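Local coordinates for protein proliferating cell nuclear antigen (Entamoeba histolytica, PDB 3P91) that probably acts as a ring-shaped sliding clamp that encircles DNA and increases the processivity of DNA polymerase delta during replication, at residues D29-C35 and I71-L77; D37-V42 and S54-T59. All blocks are in the same frame, centred on the assembly; numbering follows the deposited sequence.

Contact 1. Residues D29-C35 and I71-L77; sequences DKTNFDC and ITLGINL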
loop_
_atom_site.group_PDB
_atom_site.type_symbol
_atom_site.label_atom_id
_atom_site.label_comp_id
_atom_site.label_asym_id
_atom_site.label_seq_id
_atom_site.Cartn_x
_atom_site.Cartn_y
_atom_site.Cartn_z
ATOM N N ASP A 29 -13.940 2.254 -21.531
ATOM C CA ASP A 29 -12.926 1.205 -21.711
ATOM C C ASP A 29 -12.260 1.205 -23.094
ATOM O O ASP A 29 -11.036 1.178 -23.211
ATOM C CB ASP A 29 -13.528 -0.180 -21.443
ATOM C CG ASP A 29 -13.950 -0.376 -19.988
ATOM O OD1 ASP A 29 -14.842 -1.222 -19.755
ATOM O OD2 ASP A 29 -13.396 0.299 -19.080
ATOM N N LYS A 30 -13.068 1.203 -24.143
ATOM C CA LYS A 30 -12.542 1.297 -25.494
ATOM C C LYS A 30 -13.107 2.548 -26.150
ATOM O O LYS A 30 -14.283 2.857 -25.989
ATOM C CB LYS A 30 -12.921 0.057 -26.303
ATOM C CG LYS A 30 -12.445 -1.241 -25.693
ATOM C CD LYS A 30 -13.136 -2.431 -26.329
ATOM C CE LYS A 30 -12.854 -3.712 -25.550
ATOM N NZ LYS A 30 -13.664 -4.855 -26.068
ATOM N N THR A 31 -12.277 3.281 -26.878
ATOM C CA THR A 31 -12.768 4.479 -27.541
ATOM C C THR A 31 -11.936 4.848 -28.759
ATOM O O THR A 31 -10.779 4.452 -28.888
ATOM C CB THR A 31 -12.870 5.677 -26.567
ATOM O OG1 THR A 31 -13.644 6.720 -27.171
ATOM C CG2 THR A 31 -11.499 6.210 -26.205
ATOM N N ASN A 32 -12.548 5.591 -29.665
ATOM C CA ASN A 32 -11.846 6.073 -30.828
ATOM C C ASN A 32 -11.143 7.378 -30.537
ATOM O O ASN A 32 -11.710 8.290 -29.939
ATOM C CB ASN A 32 -12.808 6.263 -31.995
ATOM C CG ASN A 32 -13.184 4.964 -32.647
ATOM O OD1 ASN A 32 -12.325 4.153 -32.983
ATOM N ND2 ASN A 32 -14.475 4.749 -32.821
ATOM N N PHE A 33 -9.892 7.448 -30.958
ATOM C CA PHE A 33 -9.153 8.687 -30.930
ATOM C C PHE A 33 -9.141 9.210 -32.332
ATOM O O PHE A 33 -8.519 8.632 -33.215
ATOM C CB PHE A 33 -7.731 8.454 -30.451
ATOM C CG PHE A 33 -7.636 8.225 -28.987
ATOM C CD1 PHE A 33 -7.025 9.149 -28.173
ATOM C CD2 PHE A 33 -8.198 7.097 -28.417
ATOM C CE1 PHE A 33 -6.951 8.942 -26.815
ATOM C CE2 PHE A 33 -8.126 6.878 -27.055
ATOM C CZ PHE A 33 -7.503 7.800 -26.255
ATOM N N ASP A 34 -9.864 10.299 -32.535
ATOM C CA ASP A 34 -9.936 10.933 -33.832
ATOM C C ASP A 34 -8.810 11.939 -33.935
ATOM O O ASP A 34 -8.830 12.983 -33.294
ATOM C CB ASP A 34 -11.293 11.613 -34.006
ATOM C CG ASP A 34 -12.448 10.643 -33.869
ATOM O OD1 ASP A 34 -13.296 10.842 -32.972
ATOM O OD2 ASP A 34 -12.511 9.676 -34.651
ATOM N N CYS A 35 -7.808 11.607 -34.731
ATOM C CA CYS A 35 -6.700 12.514 -34.952
ATOM C C CYS A 35 -6.924 13.312 -36.233
ATOM O O CYS A 35 -7.619 12.873 -37.147
ATOM C CB CYS A 35 -5.389 11.732 -35.012
ATOM S SG CYS A 35 -5.220 10.536 -33.663
ATOM N N ILE A 71 -7.627 10.615 -39.156
ATOM C CA ILE A 71 -7.661 9.184 -38.908
ATOM C C ILE A 71 -8.341 8.944 -37.571
ATOM O O ILE A 71 -8.426 9.850 -36.739
ATOM C CB ILE A 71 -6.251 8.601 -38.857
ATOM C CG1 ILE A 71 -5.492 9.147 -37.653
ATOM C CG2 ILE A 71 -5.493 8.940 -40.125
ATOM C CD1 ILE A 71 -4.031 8.794 -37.686
ATOM N N THR A 72 -8.845 7.733 -37.369
ATOM C CA THR A 72 -9.452 7.381 -36.096
ATOM C C THR A 72 -8.826 6.103 -35.564
ATOM O O THR A 72 -8.867 5.070 -36.221
ATOM C CB THR A 72 -10.983 7.224 -36.205
ATOM O OG1 THR A 72 -11.437 6.292 -35.216
ATOM C CG2 THR A 72 -11.368 6.711 -37.567
ATOM N N LEU A 73 -8.232 6.182 -34.378
ATOM C CA LEU A 73 -7.590 5.022 -33.765
ATOM C C LEU A 73 -8.474 4.382 -32.703
ATOM O O LEU A 73 -8.795 5.005 -31.697
ATOM C CB LEU A 73 -6.257 5.422 -33.136
ATOM C CG LEU A 73 -5.310 6.289 -33.961
ATOM C CD1 LEU A 73 -4.272 6.892 -33.053
ATOM C CD2 LEU A 73 -4.650 5.497 -35.065
ATOM N N GLY A 74 -8.860 3.133 -32.939
ATOM C CA GLY A 74 -9.655 2.378 -31.990
ATOM C C GLY A 74 -8.800 1.839 -30.860
ATOM O O GLY A 74 -8.033 0.900 -31.041
ATOM N N ILE A 75 -8.952 2.424 -29.679
ATOM C CA ILE A 75 -8.035 2.162 -28.577
ATOM C C ILE A 75 -8.662 1.546 -27.325
ATOM O O ILE A 75 -9.584 2.106 -26.742
ATOM C CB ILE A 75 -7.298 3.450 -28.183
ATOM C CG1 ILE A 75 -6.174 3.731 -29.181
ATOM C CG2 ILE A 75 -6.747 3.338 -26.782
ATOM C CD1 ILE A 75 -5.500 5.054 -28.969
ATOM N N ASN A 76 -8.142 0.386 -26.924
ATOM C CA ASN A 76 -8.478 -0.221 -25.638
ATOM C C ASN A 76 -7.653 0.445 -24.549
ATOM O O ASN A 76 -6.435 0.252 -24.476
ATOM C CB ASN A 76 -8.218 -1.732 -25.650
ATOM C CG ASN A 76 -8.539 -2.394 -24.318
ATOM O OD1 ASN A 76 -8.124 -1.925 -23.258
ATOM N ND2 ASN A 76 -9.284 -3.489 -24.370
ATOM N N LEU A 77 -8.322 1.232 -23.712
ATOM C CA LEU A 77 -7.647 2.071 -22.732
ATOM C C LEU A 77 -6.972 1.269 -21.628
ATOM O O LEU A 77 -5.996 1.723 -21.031
ATOM C CB LEU A 77 -8.623 3.099 -22.159
ATOM C CG LEU A 77 -9.014 4.140 -23.213
ATOM C CD1 LEU A 77 -10.396 4.683 -22.973
ATOM C CD2 LEU A 77 -7.990 5.260 -23.270
#

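Contact 2. Residues D37-V42 and S54-T59; sequences DAGIAV and SLLIET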
loop_
_atom_site.group_PDB
_atom_site.type_symbol
_atom_site.label_atom_id
_atom_site.label_comp_id
_atom_site.label_asym_id
_atom_site.label_seq_id
_atom_site.Cartn_x
_atom_site.Cartn_y
_atom_site.Cartn_z
ATOM N N ASP A 37 -5.294 17.330 -38.223
ATOM C CA ASP A 37 -4.315 18.403 -38.109
ATOM C C ASP A 37 -4.720 19.404 -37.034
ATOM O O ASP A 37 -3.998 20.356 -36.760
ATOM C CB ASP A 37 -4.059 19.081 -39.465
ATOM C CG ASP A 37 -5.339 19.537 -40.164
ATOM O OD1 ASP A 37 -5.381 19.516 -41.407
ATOM O OD2 ASP A 37 -6.302 19.938 -39.489
ATOM N N ALA A 38 -5.875 19.164 -36.415
ATOM C CA ALA A 38 -6.385 20.024 -35.346
ATOM C C ALA A 38 -6.159 19.427 -33.952
ATOM O O ALA A 38 -6.387 20.091 -32.939
ATOM C CB ALA A 38 -7.852 20.329 -35.562
ATOM N N GLY A 39 -5.708 18.176 -33.904
ATOM C CA GLY A 39 -5.339 17.553 -32.648
ATOM C C GLY A 39 -5.924 16.175 -32.452
ATOM O O GLY A 39 -6.189 15.457 -33.407
ATOM N N ILE A 40 -6.110 15.801 -31.193
ATOM C CA ILE A 40 -6.677 14.507 -30.850
ATOM C C ILE A 40 -7.972 14.729 -30.076
ATOM O O ILE A 40 -8.027 15.512 -29.128
ATOM C CB ILE A 40 -5.682 13.657 -30.032
ATOM C CG1 ILE A 40 -4.343 13.588 -30.767
ATOM C CG2 ILE A 40 -6.234 12.260 -29.778
ATOM C CD1 ILE A 40 -3.254 12.910 -30.003
ATOM N N ALA A 41 -9.017 14.036 -30.498
ATOM C CA ALA A 41 -10.332 14.255 -29.942
ATOM C C ALA A 41 -10.985 12.942 -29.567
ATOM O O ALA A 41 -10.754 11.914 -30.202
ATOM C CB ALA A 41 -11.202 15.006 -30.938
ATOM N N VAL A 42 -11.808 12.991 -28.529
ATOM C CA VAL A 42 -12.634 11.858 -28.151
ATOM C C VAL A 42 -14.007 12.353 -27.701
ATOM O O VAL A 42 -14.121 13.140 -26.774
ATOM C CB VAL A 42 -11.974 11.026 -27.036
ATOM C CG1 VAL A 42 -12.934 9.953 -26.522
ATOM C CG2 VAL A 42 -10.680 10.414 -27.533
ATOM N N SER A 54 -15.917 14.218 -23.481
ATOM C CA SER A 54 -15.420 15.072 -24.551
ATOM C C SER A 54 -13.978 15.494 -24.309
ATOM O O SER A 54 -13.716 16.339 -23.462
ATOM C CB SER A 54 -16.280 16.323 -24.658
ATOM O OG SER A 54 -15.704 17.256 -25.550
ATOM N N LEU A 55 -13.045 14.919 -25.062
ATOM C CA LEU A 55 -11.640 15.289 -24.932
ATOM C C LEU A 55 -11.111 16.005 -26.157
ATOM O O LEU A 55 -11.406 15.639 -27.292
ATOM C CB LEU A 55 -10.762 14.064 -24.671
ATOM C CG LEU A 55 -9.247 14.244 -24.872
ATOM C CD1 LEU A 55 -8.593 14.988 -23.707
ATOM C CD2 LEU A 55 -8.567 12.900 -25.093
ATOM N N LEU A 56 -10.304 17.024 -25.910
ATOM C CA LEU A 56 -9.571 17.664 -26.975
ATOM C C LEU A 56 -8.144 17.943 -26.543
ATOM O O LEU A 56 -7.905 18.784 -25.686
ATOM C CB LEU A 56 -10.236 18.969 -27.365
ATOM C CG LEU A 56 -9.425 19.724 -28.404
ATOM C CD1 LEU A 56 -9.276 18.868 -29.655
ATOM C CD2 LEU A 56 -10.077 21.060 -28.719
ATOM N N ILE A 57 -7.193 17.228 -27.125
ATOM C CA ILE A 57 -5.809 17.633 -26.991
ATOM C C ILE A 57 -5.453 18.463 -28.212
ATOM O O ILE A 57 -5.642 18.031 -29.341
ATOM C CB ILE A 57 -4.860 16.440 -26.881
ATOM C CG1 ILE A 57 -5.398 15.429 -25.876
ATOM C CG2 ILE A 57 -3.484 16.917 -26.464
ATOM C CD1 ILE A 57 -4.587 14.183 -25.783
ATOM N N GLU A 58 -4.947 19.662 -27.980
ATOM C CA GLU A 58 -4.626 20.561 -29.071
ATOM C C GLU A 58 -3.203 20.367 -29.549
ATOM O O GLU A 58 -2.390 19.744 -28.859
ATOM C CB GLU A 58 -4.797 21.999 -28.614
ATOM C CG GLU A 58 -6.212 22.360 -28.214
ATOM C CD GLU A 58 -6.436 23.849 -28.289
ATOM O OE1 GLU A 58 -6.929 24.319 -29.343
ATOM O OE2 GLU A 58 -6.090 24.542 -27.303
ATOM N N THR A 59 -2.891 20.923 -30.719
ATOM C CA THR A 59 -1.559 20.755 -31.301
ATOM C C THR A 59 -0.462 21.474 -30.499
ATOM O O THR A 59 0.718 21.141 -30.619
ATOM C CB THR A 59 -1.510 21.122 -32.827
ATOM O OG1 THR A 59 -1.889 22.489 -33.031
ATOM C CG2 THR A 59 -2.431 20.211 -33.638
HETATM O O HOH W 1 -3.468 23.355 -35.217
#

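Contact 1. Residues D29-C35 and I71-L77
Segments 29-35 and 71-77, distant in sequence and so no hairpin, illustrate how antiparallel pairing settles backbone polarity; 71-76 is the outermost strand of its sheet within the chain. Three hydrogen-bonded pairs, Thr31-Ile75, Phe33-Leu73 and Cys35-Ile71, each exchange two N-H...O bonds: Thr31 N to Ile75 O (2.9 Å), for example, is answered by Ile75 N to Thr31 O (2.8 Å). A seventh bond, Leu77 N to Asp29 O (2.8 Å), extends the pairing to helix 77-84, whose N-cap is Asn76, its OD1 accepting from His79 N. In the intervening pairs the backbone polar groups face outward, Asp34 bonding to Ala41 and Gly74 to Val123. Asn32 OD1 comes within 3.2 Å of Thr72 OG1, but at an angle too poor for a hydrogen bond, while Asn32 ND2 bonds weakly to Ile125 O. The face bearing Thr31, Phe33, Cys35, Ile71, Leu73 and Ile75 is largely apolar; there Ile75 CD1 sits over the Phe33 ring, 3.9 Å from its centroid, in a CH-pi contact. Phe33, and Leu77 just past the strand, touch Leu24 of helix 14-25, Cys35 and Ile71 meet Phe7 of strand 7-11, and strand 39-45 pairs with the other edge of 30-36.

Contact 2. Residues D37-V42 and S54-T59
Ile40 lies alongside Ile57 on the buried face of a beta hairpin, their CB atoms 4.3 Å apart, and two residues on Val42 repeats the pairing with Leu55, CB to CB 4.0 Å. Both are hydrogen-bonded antiparallel pairs: Ile40 N donates to Ile57 O (2.9 Å) and Ile57 N to Ile40 O (2.8 Å), then Val42 N to Leu55 O (3.0 Å) and Leu55 N to Val42 O (2.7 Å). Ala41 and Leu56 form the non-hydrogen-bonded pair between them, on the more open face. At Gly39 the backbone angles (132°/-153°) would jam a CB against Ala38 O, and it would separately clash with Ile57 O across the pair; Gly39 CA lies 3.4 Å from that oxygen. Helix 14-25 covers Leu55 and Ile57. The chemistry implies a division: direct backbone bonds and branched aliphatic side chains hold the strands, whereas beyond them Thr59 CG2 packs loosely on Asp37 and Ala38, and a single water, 2.8 Å from Thr59 OG1, bonds weakly to Asp37 O (3.4 Å).

In the fold
Contacts 1 and 2 lie side by side in one antiparallel sheet, their centres about 12 Å apart, and contact 2 is nested in the chain loop that contact 1 closes. Across the sheet the strands run 71-76, 30-36, 39-45, 52-57, so the consecutive strands 30-36 and 39-45 form the seam, where Asp34 N probably bonds to Ala41 O and Phe33 packs on Ile40. Helix 14-25 covers side chains from both. Contact 1 holds the strand at one margin of the sheet within the chain, while strand 52-57 of contact 2 pairs with 247-253 from the C-terminal domain. The sheet thus spans both domains, consistent with the continuous outer surface of PCNA rings, whose helices line the central DNA channel.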